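PDB 4WOD: taurocyamine kinase from Schistosoma mansoni, which catalyses the reversible, magnesium-dependent transfer of phosphate between ATP and taurocyamine, giving N-phosphotaurocyamine and ADP. Local coordinates for residues 135-139 against 140-144; 249-253 against 254-258; 489-492 against 493-496; 500-503 against 504-508. The protein carries 4 engineered substitutions. All coordinates share one frame; numbering follows the deposited sequence.

Contact 1: residues 135-139 against 140-144; sequences PTLTK and ETRIE
Thr138 and Thr141 grip each other twice, side chain to backbone in both directions. Thr138 N donates to Thr141 OG1 at 2.8 Å. Thr141 N donates in return to Thr138 OG1 at 2.9 Å, with a fairly straight N-H...O angle of 161°. In both threonines OG1 sits between the backbone N and the carbonyl carbon (chi1 64° and 59°), which brings each hydroxyl to the backbone N of the other threonine. Leu137 packs beside this pair, with CD2 3.5 Å from Thr141 OG1. Its CB lies over one face of the Arg142 guanidinium, offset toward the rim, 4.0 Å from NH2. Arg142 is buried, and its NH1 forms a salt bridge with Asp200. A water also joins the guanidinium to the first turn: it donates to Lys139 O and accepts from Arg142 NH1 at 2.9 Å, in the guanidinium plane.

The other side is more open. Glu140 is exposed. Lys139 is extended and exposed, though it touches Asp200. Ile143 lies alongside it, with CD1 3.4 Å from Lys139 O; the bond from Ile143 N to that oxygen is weak. The paired threonine bonds make a capping box, with Thr138 as N-cap of helix 139-154.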
loop_
_atom_site.group_PDB
_atom_site.type_symbol
_atom_site.label_atom_id
_atom_site.label_comp_id
_atom_site.label_asym_id
_atom_site.label_seq_id
_atom_site.Cartn_x
_atom_site.Cartn_y
_atom_site.Cartn_z
ATOM N N PRO A 135 27.054 -9.225 -21.112
ATOM C CA PRO A 135 28.261 -8.387 -21.159
ATOM C C PRO A 135 29.576 -9.137 -21.352
ATOM O O PRO A 135 30.564 -8.507 -21.717
ATOM C CB PRO A 135 28.259 -7.691 -19.783
ATOM C CG PRO A 135 26.817 -7.696 -19.365
ATOM C CD PRO A 135 26.324 -9.032 -19.847
ATOM N N THR A 136 29.601 -10.442 -21.103
ATOM C CA THR A 136 30.866 -11.152 -21.129
ATOM C C THR A 136 30.924 -12.282 -22.165
ATOM O O THR A 136 31.988 -12.859 -22.386
ATOM C CB THR A 136 31.223 -11.758 -19.722
ATOM O OG1 THR A 136 30.075 -12.413 -19.171
ATOM C CG2 THR A 136 31.706 -10.668 -18.753
ATOM N N LEU A 137 29.800 -12.610 -22.787
ATOM C CA LEU A 137 29.794 -13.593 -23.865
ATOM C C LEU A 137 30.479 -13.031 -25.103
ATOM O O LEU A 137 30.502 -11.822 -25.330
ATOM C CB LEU A 137 28.356 -14.017 -24.210
ATOM C CG LEU A 137 27.691 -14.801 -23.075
ATOM C CD1 LEU A 137 26.160 -14.722 -23.154
ATOM C CD2 LEU A 137 28.200 -16.254 -23.137
ATOM N N THR A 138 31.075 -13.908 -25.886
ATOM C CA THR A 138 31.470 -13.531 -27.247
ATOM C C THR A 138 30.368 -13.985 -28.189
ATOM O O THR A 138 29.461 -14.731 -27.782
ATOM C CB THR A 138 32.794 -14.157 -27.664
ATOM O OG1 THR A 138 32.637 -15.573 -27.688
ATOM C CG2 THR A 138 33.900 -13.795 -26.667
ATOM N N LYS A 139 30.427 -13.548 -29.446
ATOM C CA LYS A 139 29.442 -14.030 -30.411
ATOM C C LYS A 139 29.524 -15.546 -30.497
ATOM O O LYS A 139 28.494 -16.235 -30.517
ATOM C CB LYS A 139 29.644 -13.395 -31.789
ATOM C CG LYS A 139 28.661 -13.890 -32.834
ATOM C CD LYS A 139 28.569 -12.916 -34.001
ATOM C CE LYS A 139 27.866 -13.535 -35.188
ATOM N NZ LYS A 139 27.605 -12.492 -36.219
ATOM N N GLU A 140 30.753 -16.064 -30.497
ATOM C CA GLU A 140 30.969 -17.506 -30.577
ATOM C C GLU A 140 30.524 -18.261 -29.322
ATOM O O GLU A 140 29.888 -19.311 -29.419
ATOM C CB GLU A 140 32.445 -17.808 -30.856
ATOM C CG GLU A 140 32.916 -17.383 -32.239
ATOM C CD GLU A 140 34.367 -17.760 -32.471
ATOM O OE1 GLU A 140 34.666 -18.974 -32.402
ATOM O OE2 GLU A 140 35.202 -16.854 -32.699
ATOM N N THR A 141 30.831 -17.745 -28.138
ATOM C CA THR A 141 30.458 -18.507 -26.945
ATOM C C THR A 141 28.936 -18.526 -26.727
ATOM O O THR A 141 28.386 -19.531 -26.265
ATOM C CB THR A 141 31.168 -18.001 -25.665
ATOM O OG1 THR A 141 30.861 -16.621 -25.434
ATOM C CG2 THR A 141 32.672 -18.196 -25.790
ATOM N N ARG A 142 28.239 -17.462 -27.104
ATOM C CA ARG A 142 26.792 -17.498 -26.976
ATOM C C ARG A 142 26.195 -18.593 -27.874
ATOM O O ARG A 142 25.261 -19.301 -27.464
ATOM C CB ARG A 142 26.187 -16.131 -27.307
ATOM C CG ARG A 142 24.691 -16.040 -27.062
ATOM C CD ARG A 142 24.121 -14.720 -27.553
ATOM N NE ARG A 142 24.558 -13.567 -26.767
ATOM C CZ ARG A 142 25.542 -12.738 -27.107
ATOM N NH1 ARG A 142 26.225 -12.927 -28.236
ATOM N NH2 ARG A 142 25.842 -11.704 -26.318
ATOM N N ILE A 143 26.749 -18.750 -29.080
ATOM C CA ILE A 143 26.266 -19.763 -30.021
ATOM C C ILE A 143 26.659 -21.157 -29.517
ATOM O O ILE A 143 25.847 -22.095 -29.565
ATOM C CB ILE A 143 26.812 -19.509 -31.465
ATOM C CG1 ILE A 143 26.195 -18.222 -32.034
ATOM C CG2 ILE A 143 26.532 -20.695 -32.396
ATOM C CD1 ILE A 143 26.973 -17.621 -33.174
ATOM N N GLU A 144 27.885 -21.299 -29.017
ATOM C CA GLU A 144 28.267 -22.585 -28.396
ATOM C C GLU A 144 27.304 -22.988 -27.254
ATOM O O GLU A 144 26.921 -24.166 -27.129
ATOM C CB GLU A 144 29.708 -22.537 -27.882
ATOM C CG GLU A 144 30.730 -22.575 -28.988
ATOM C CD GLU A 144 32.146 -22.561 -28.469
ATOM O OE1 GLU A 144 32.823 -23.606 -28.564
ATOM O OE2 GLU A 144 32.577 -21.511 -27.942
HETATM O O HOH W 1 28.508 -9.761 -25.376
HETATM O O HOH W 2 26.002 -14.807 -30.401
#

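Contact 2: residues 249-253 against 254-258; sequences ELSKS and LKFAF
Leu250 O is gripped by two backbone N-H groups where helix 236-251 gives way to loop. Leu254 N donates to it at 2.9 Å, from within the carbonyl plane. Ser253 N donates to the same oxygen at 2.8 Å. The two bonds keep the chain turning at the helix end, and the one from Leu254 N holds that residue against it. The side chain of Leu254 then lies close to the same carbonyl, with CG 3.9 Å from Leu250 O. Leu254 is buried: it also packs on Lys148 and Ala152 of helix 139-154 and on Ile225 of strand 225-232.

Phe256 folds back toward the helix from further along the chain. Its chi1 of -59° sets CG beside its own backbone N, and the outer edge of the ring, CE2 first, comes nearest to the helix. CE2 stands 3.5 Å from Ser251 OG, and CZ makes a looser apolar contact with Leu250 CB at 4.4 Å. Both partners lie near the ring plane. Ser251 OG has its hydrogen bond elsewhere, to Ile247 O one turn back in the helix. One face of the Phe256 ring has Leu254 O above its centre, so the loop backbone borders the ring as well. Ser251 O and Leu254 O approach to 3.1 Å; as two acceptors they probably repel slightly. Past Phe256 the chain runs on into the short strand 258-259. The bonds to Leu250 O form the C-terminal turn of helix 236-251, in the catalytic domain of the first phosphagen kinase repeat.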
loop_
_atom_site.group_PDB
_atom_site.type_symbol
_atom_site.label_atom_id
_atom_site.label_comp_id
_atom_site.label_asym_id
_atom_site.label_seq_id
_atom_site.Cartn_x
_atom_site.Cartn_y
_atom_site.Cartn_z
ATOM N N GLU A 249 15.363 -33.732 -15.983
ATOM C CA GLU A 249 15.943 -34.405 -17.145
ATOM C C GLU A 249 17.093 -33.572 -17.744
ATOM O O GLU A 249 18.171 -34.099 -18.005
ATOM C CB GLU A 249 14.870 -34.697 -18.200
ATOM C CG GLU A 249 13.799 -35.695 -17.715
ATOM C CD GLU A 249 12.983 -36.340 -18.842
ATOM O OE1 GLU A 249 12.943 -35.796 -19.968
ATOM O OE2 GLU A 249 12.375 -37.409 -18.598
ATOM N N LEU A 250 16.869 -32.272 -17.923
ATOM C CA LEU A 250 17.883 -31.399 -18.519
ATOM C C LEU A 250 19.160 -31.367 -17.676
ATOM O O LEU A 250 20.264 -31.316 -18.220
ATOM C CB LEU A 250 17.325 -29.982 -18.708
ATOM C CG LEU A 250 16.328 -29.827 -19.867
ATOM C CD1 LEU A 250 15.741 -28.406 -19.966
ATOM C CD2 LEU A 250 16.938 -30.246 -21.195
ATOM N N SER A 251 18.996 -31.413 -16.352
ATOM C CA SER A 251 20.108 -31.459 -15.400
ATOM C C SER A 251 21.092 -32.589 -15.666
ATOM O O SER A 251 22.251 -32.504 -15.297
ATOM C CB SER A 251 19.583 -31.601 -13.965
ATOM O OG SER A 251 19.017 -30.380 -13.544
ATOM N N LYS A 252 20.625 -33.664 -16.280
ATOM C CA LYS A 252 21.524 -34.772 -16.570
ATOM C C LYS A 252 22.518 -34.384 -17.662
ATOM O O LYS A 252 23.591 -34.984 -17.760
ATOM C CB LYS A 252 20.736 -36.012 -16.983
ATOM C CG LYS A 252 19.776 -36.499 -15.924
ATOM C CD LYS A 252 19.007 -37.709 -16.414
ATOM C CE LYS A 252 17.850 -38.032 -15.486
ATOM N NZ LYS A 252 16.974 -39.088 -16.046
ATOM N N SER A 253 22.160 -33.381 -18.466
ATOM C CA SER A 253 22.969 -32.971 -19.612
ATOM C C SER A 253 23.726 -31.680 -19.365
ATOM O O SER A 253 24.795 -31.465 -19.921
ATOM C CB SER A 253 22.096 -32.782 -20.857
ATOM O OG SER A 253 21.414 -33.972 -21.178
ATOM N N LEU A 254 23.137 -30.802 -18.565
ATOM C CA LEU A 254 23.695 -29.471 -18.370
ATOM C C LEU A 254 24.056 -29.287 -16.911
ATOM O O LEU A 254 23.301 -29.676 -16.016
ATOM C CB LEU A 254 22.696 -28.384 -18.811
ATOM C CG LEU A 254 22.150 -28.501 -20.237
ATOM C CD1 LEU A 254 20.861 -27.691 -20.423
ATOM C CD2 LEU A 254 23.199 -28.036 -21.228
ATOM N N LYS A 255 25.226 -28.702 -16.689
ATOM C CA LYS A 255 25.669 -28.309 -15.376
ATOM C C LYS A 255 25.140 -26.912 -15.105
ATOM O O LYS A 255 25.539 -25.960 -15.787
ATOM C CB LYS A 255 27.200 -28.310 -15.280
ATOM C CG LYS A 255 27.886 -29.597 -15.709
ATOM C CD LYS A 255 29.409 -29.404 -15.747
ATOM C CE LYS A 255 30.161 -30.722 -15.879
ATOM N NZ LYS A 255 29.952 -31.618 -14.706
ATOM N N PHE A 256 24.259 -26.783 -14.113
ATOM C CA PHE A 256 23.708 -25.473 -13.767
ATOM C C PHE A 256 24.427 -24.875 -12.564
ATOM O O PHE A 256 24.800 -25.588 -11.624
ATOM C CB PHE A 256 22.214 -25.564 -13.481
ATOM C CG PHE A 256 21.395 -26.085 -14.633
ATOM C CD1 PHE A 256 21.569 -25.590 -15.923
ATOM C CD2 PHE A 256 20.429 -27.056 -14.420
ATOM C CE1 PHE A 256 20.812 -26.065 -16.974
ATOM C CE2 PHE A 256 19.664 -27.528 -15.463
ATOM C CZ PHE A 256 19.860 -27.036 -16.752
ATOM N N ALA A 257 24.616 -23.561 -12.598
ATOM C CA ALA A 257 25.308 -22.843 -11.531
ATOM C C ALA A 257 24.429 -22.690 -10.298
ATOM O O ALA A 257 23.338 -22.127 -10.377
ATOM C CB ALA A 257 25.760 -21.465 -12.028
ATOM N N PHE A 258 24.912 -23.193 -9.162
ATOM C CA PHE A 258 24.183 -23.143 -7.903
ATOM C C PHE A 258 25.171 -23.009 -6.754
ATOM O O PHE A 258 26.185 -23.682 -6.747
ATOM C CB PHE A 258 23.322 -24.415 -7.747
ATOM C CG PHE A 258 22.537 -24.505 -6.446
ATOM C CD1 PHE A 258 21.146 -24.346 -6.444
ATOM C CD2 PHE A 258 23.163 -24.819 -5.247
ATOM C CE1 PHE A 258 20.410 -24.459 -5.252
ATOM C CE2 PHE A 258 22.436 -24.918 -4.053
ATOM C CZ PHE A 258 21.062 -24.743 -4.055
#

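Contact 3: residues 489-492 against 493-496; sequences RSVE and GFLF. Engineered in segment 493-496: Gly493 (natural residue Asp).
Val491 and Phe494 mark the ends of a type II beta turn, with Glu492 and Gly493 at its corner. The turn lies in the loop between strand 480-489 and helix 502-517. Its closing bond, from Phe494 N to Val491 O, is long and weak at 3.4 Å, although the N-H points well at the oxygen. Gly493 is an engineered residue, Asp in the natural sequence. Its phi of 95° and psi of -11° fit the third position of this turn type. Glu492 is exposed. Its CB is directed away but still lies 3.3 Å from Gly493 N, and the side chain touches Lys618. Its carbonyl oxygen stays involved, 3.6 Å from Phe494 CD2.

Val491 carries the apolar side of the turn. Its side chain and that of Phe494 run side by side, pointing the same way. CG1 is anti to the backbone N (chi1 175°) and reaches the ring at CD2, 3.7 Å away. Val491 O meets the same ring at its edge, in plane. Both side chains also lean on Leu508 of helix 502-517, so the turn packs against the helix that follows it.

A second approach lies beside the turn, where Ser490 meets Phe496. Phe496 also makes an edge-to-face pair with His587, and its side chain is about 8 Å from that of Cys631, the predicted active-site residue. Ser490 OG is hydrogen-bonded to Ile628 O. The same Ser490 OG lies obliquely against the Phe496 ring, 3.6 Å from CE1.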
loop_
_atom_site.group_PDB
_atom_site.type_symbol
_atom_site.label_atom_id
_atom_site.label_comp_id
_atom_site.label_asym_id
_atom_site.label_seq_id
_atom_site.Cartn_x
_atom_site.Cartn_y
_atom_site.Cartn_z
ATOM N N ARG A 489 -17.619 18.058 10.886
ATOM C CA ARG A 489 -19.030 18.131 10.462
ATOM C C ARG A 489 -19.306 17.158 9.321
ATOM O O ARG A 489 -18.449 16.905 8.470
ATOM C CB ARG A 489 -19.436 19.555 10.022
ATOM C CG ARG A 489 -19.506 20.616 11.135
ATOM C CD ARG A 489 -20.725 20.404 12.092
ATOM N NE ARG A 489 -20.850 21.437 13.133
ATOM C CZ ARG A 489 -20.253 21.417 14.323
ATOM N NH1 ARG A 489 -19.453 20.419 14.666
ATOM N NH2 ARG A 489 -20.446 22.417 15.180
ATOM N N SER A 490 -20.508 16.585 9.353
ATOM C CA SER A 490 -21.038 15.769 8.291
ATOM C C SER A 490 -22.185 16.528 7.661
ATOM O O SER A 490 -22.894 17.269 8.343
ATOM C CB SER A 490 -21.536 14.412 8.824
ATOM O OG SER A 490 -20.506 13.692 9.475
ATOM N N VAL A 491 -22.368 16.322 6.360
ATOM C CA VAL A 491 -23.423 16.974 5.620
ATOM C C VAL A 491 -24.569 15.983 5.444
ATOM O O VAL A 491 -24.361 14.851 4.963
ATOM C CB VAL A 491 -22.930 17.471 4.242
ATOM C CG1 VAL A 491 -24.099 18.062 3.413
ATOM C CG2 VAL A 491 -21.774 18.486 4.406
ATOM N N GLU A 492 -25.766 16.398 5.829
ATOM C CA GLU A 492 -26.954 15.550 5.659
ATOM C C GLU A 492 -27.144 15.066 4.229
ATOM O O GLU A 492 -26.948 15.818 3.277
ATOM C CB GLU A 492 -28.221 16.289 6.080
ATOM C CG GLU A 492 -28.537 16.198 7.564
ATOM C CD GLU A 492 -29.902 16.784 7.889
ATOM O OE1 GLU A 492 -30.701 16.982 6.945
ATOM O OE2 GLU A 492 -30.172 17.051 9.078
ATOM N N GLY A 493 -27.522 13.801 4.081
ATOM C CA GLY A 493 -27.797 13.260 2.766
ATOM C C GLY A 493 -26.664 12.528 2.079
ATOM O O GLY A 493 -26.892 11.876 1.062
ATOM N N PHE A 494 -25.447 12.631 2.613
ATOM C CA PHE A 494 -24.288 11.972 2.007
ATOM C C PHE A 494 -23.725 10.816 2.821
ATOM O O PHE A 494 -23.562 10.909 4.046
ATOM C CB PHE A 494 -23.166 12.995 1.772
ATOM C CG PHE A 494 -23.493 14.004 0.709
ATOM C CD1 PHE A 494 -23.190 13.750 -0.628
ATOM C CD2 PHE A 494 -24.163 15.171 1.030
ATOM C CE1 PHE A 494 -23.516 14.671 -1.611
ATOM C CE2 PHE A 494 -24.486 16.086 0.057
ATOM C CZ PHE A 494 -24.166 15.836 -1.264
ATOM N N LEU A 495 -23.380 9.743 2.121
ATOM C CA LEU A 495 -22.540 8.711 2.684
ATOM C C LEU A 495 -21.222 9.349 3.142
ATOM O O LEU A 495 -20.794 10.363 2.588
ATOM C CB LEU A 495 -22.262 7.614 1.660
ATOM C CG LEU A 495 -23.482 6.808 1.238
ATOM C CD1 LEU A 495 -23.060 5.712 0.249
ATOM C CD2 LEU A 495 -24.135 6.221 2.481
ATOM N N PHE A 496 -20.603 8.768 4.153
ATOM C CA PHE A 496 -19.337 9.308 4.699
ATOM C C PHE A 496 -18.130 9.002 3.800
ATOM O O PHE A 496 -18.237 8.165 2.902
ATOM C CB PHE A 496 -19.124 8.761 6.115
ATOM C CG PHE A 496 -20.093 9.298 7.112
ATOM C CD1 PHE A 496 -20.940 10.361 6.785
ATOM C CD2 PHE A 496 -20.171 8.743 8.387
ATOM C CE1 PHE A 496 -21.834 10.869 7.728
ATOM C CE2 PHE A 496 -21.055 9.235 9.314
ATOM C CZ PHE A 496 -21.892 10.302 8.984
#

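Contact 4: residues 500-503 against 504-508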
loop_
_atom_site.group_PDB
_atom_site.type_symbol
_atom_site.label_atom_id
_atom_site.label_comp_id
_atom_site.label_asym_id
_atom_site.label_seq_id
_atom_site.Cartn_x
_atom_site.Cartn_y
_atom_site.Cartn_z
ATOM N N MET A 500 -18.486 6.257 0.509
ATOM C CA MET A 500 -19.236 7.024 -0.478
ATOM C C MET A 500 -18.660 6.814 -1.878
ATOM O O MET A 500 -17.477 6.468 -2.042
ATOM C CB MET A 500 -19.240 8.523 -0.128
ATOM C CG MET A 500 -17.873 9.143 -0.247
ATOM S SD MET A 500 -17.806 10.755 0.557
ATOM C CE MET A 500 -19.077 11.651 -0.313
ATOM N N SER A 501 -19.502 7.010 -2.878
ATOM C CA SER A 501 -19.095 6.762 -4.259
ATOM C C SER A 501 -18.318 7.957 -4.778
ATOM O O SER A 501 -18.258 9.001 -4.110
ATOM C CB SER A 501 -20.295 6.484 -5.152
ATOM O OG SER A 501 -21.003 7.675 -5.484
ATOM N N LYS A 502 -17.727 7.792 -5.959
ATOM C CA LYS A 502 -16.975 8.873 -6.610
ATOM C C LYS A 502 -17.901 10.023 -6.992
ATOM O O LYS A 502 -17.564 11.192 -6.796
ATOM C CB LYS A 502 -16.245 8.347 -7.839
ATOM C CG LYS A 502 -15.392 9.389 -8.570
ATOM C CD LYS A 502 -14.522 8.740 -9.631
ATOM C CE LYS A 502 -14.868 9.264 -11.005
ATOM N NZ LYS A 502 -13.929 8.740 -12.040
ATOM N N THR A 503 -19.069 9.687 -7.535
ATOM C CA THR A 503 -20.073 10.700 -7.861
ATOM C C THR A 503 -20.562 11.426 -6.595
ATOM O O THR A 503 -20.786 12.644 -6.625
ATOM C CB THR A 503 -21.263 10.069 -8.625
ATOM O OG1 THR A 503 -20.799 9.606 -9.897
ATOM C CG2 THR A 503 -22.374 11.083 -8.847
ATOM N N ASP A 504 -20.715 10.682 -5.495
ATOM C CA ASP A 504 -21.029 11.259 -4.182
ATOM C C ASP A 504 -20.003 12.323 -3.814
ATOM O O ASP A 504 -20.376 13.420 -3.413
ATOM C CB ASP A 504 -21.053 10.190 -3.069
ATOM C CG ASP A 504 -22.186 9.190 -3.218
ATOM O OD1 ASP A 504 -23.168 9.520 -3.923
ATOM O OD2 ASP A 504 -22.101 8.081 -2.602
ATOM N N ARG A 505 -18.722 11.987 -3.957
ATOM C CA ARG A 505 -17.638 12.897 -3.588
ATOM C C ARG A 505 -17.662 14.164 -4.415
ATOM O O ARG A 505 -17.470 15.262 -3.878
ATOM C CB ARG A 505 -16.278 12.237 -3.748
ATOM C CG ARG A 505 -16.031 11.041 -2.852
ATOM C CD ARG A 505 -14.537 10.738 -2.758
ATOM N NE ARG A 505 -14.320 9.377 -2.281
ATOM C CZ ARG A 505 -14.095 9.044 -1.015
ATOM N NH1 ARG A 505 -14.034 9.973 -0.072
ATOM N NH2 ARG A 505 -13.917 7.775 -0.696
ATOM N N ILE A 506 -17.901 13.998 -5.721
ATOM C CA ILE A 506 -17.963 15.118 -6.652
ATOM C C ILE A 506 -19.112 16.046 -6.290
ATOM O O ILE A 506 -18.965 17.278 -6.298
ATOM C CB ILE A 506 -18.131 14.635 -8.120
ATOM C CG1 ILE A 506 -16.906 13.835 -8.560
ATOM C CG2 ILE A 506 -18.367 15.803 -9.052
ATOM C CD1 ILE A 506 -17.087 13.132 -9.905
ATOM N N LYS A 507 -20.264 15.464 -5.971
ATOM C CA LYS A 507 -21.397 16.294 -5.597
ATOM C C LYS A 507 -21.144 16.965 -4.241
ATOM O O LYS A 507 -21.437 18.152 -4.080
ATOM C CB LYS A 507 -22.699 15.484 -5.570
ATOM C CG LYS A 507 -23.890 16.345 -5.108
ATOM C CD LYS A 507 -25.217 15.927 -5.736
ATOM C CE LYS A 507 -26.291 16.982 -5.490
ATOM N NZ LYS A 507 -27.592 16.623 -6.127
ATOM N N LEU A 508 -20.567 16.221 -3.291
ATOM C CA LEU A 508 -20.251 16.763 -1.964
ATOM C C LEU A 508 -19.347 17.979 -2.103
ATOM O O LEU A 508 -19.534 19.001 -1.429
ATOM C CB LEU A 508 -19.558 15.722 -1.081
ATOM C CG LEU A 508 -19.198 16.270 0.309
ATOM C CD1 LEU A 508 -20.460 16.570 1.112
ATOM C CD2 LEU A 508 -18.287 15.335 1.076
HETATM O O HOH W 3 -14.988 6.985 -3.538
#
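Ser501 and Asp504 form a capping box at the start of helix 502-517. Ser501 OG accepts from Asp504 N at 3.0 Å. In exchange, Ser501 N donates to Asp504 OD2 at 2.8 Å along an almost straight line (170°), reaching the oxygen from above the carboxylate plane. The serine hydroxyl tucks back over its own backbone (chi1 77°), which brings it to Asp504 N. Backbone bonds continue the helix, among them Arg505 N to Ser501 O.

Met500, just before the cap, packs against the first turn. CG lies over the centre of one face of the Arg505 guanidinium, 3.8 Å above its plane. The chain bends at chi3 (-58°), and CE ends 3.7 Å from Asp504 CB and 4.0 Å from Leu508 CD2. In the guanidinium plane a water accepts from Arg505 NE at 2.8 Å and donates to Met500 O. Arg505 NH2 is hydrogen-bonded to Pro497 O, so the buried guanidinium is held to the incoming loop both directly and through water. Lys502 and Thr503 lie on the exposed side. The paired bonds are those of an N-terminal capping box, here opening helix 502-517 in the C-terminal phosphagen kinase domain of the second repeat.

All four contacts are local, follow one another in series and neither nest nor cross. Contact 1 starts helix 139-154 after strand 117-126. Contact 2 closes the turn that leaves helix 236-251. Their centres are about 19 Å apart and they do not touch, but contact 2 reaches the helix that contact 1 opens. Contacts 3 and 4 lie in the second repeat, on the opposite side of the chain's centre. Contact 3 turns the loop after strand 480-489; contact 4 starts helix 502-517. These two do touch: Leu495 O meets Met500 CE at 3.6 Å. Contacts 1 and 4 both cap the helix after the first strand of a large sheet, probably equivalent places in the two repeats, as the matching topology suggests.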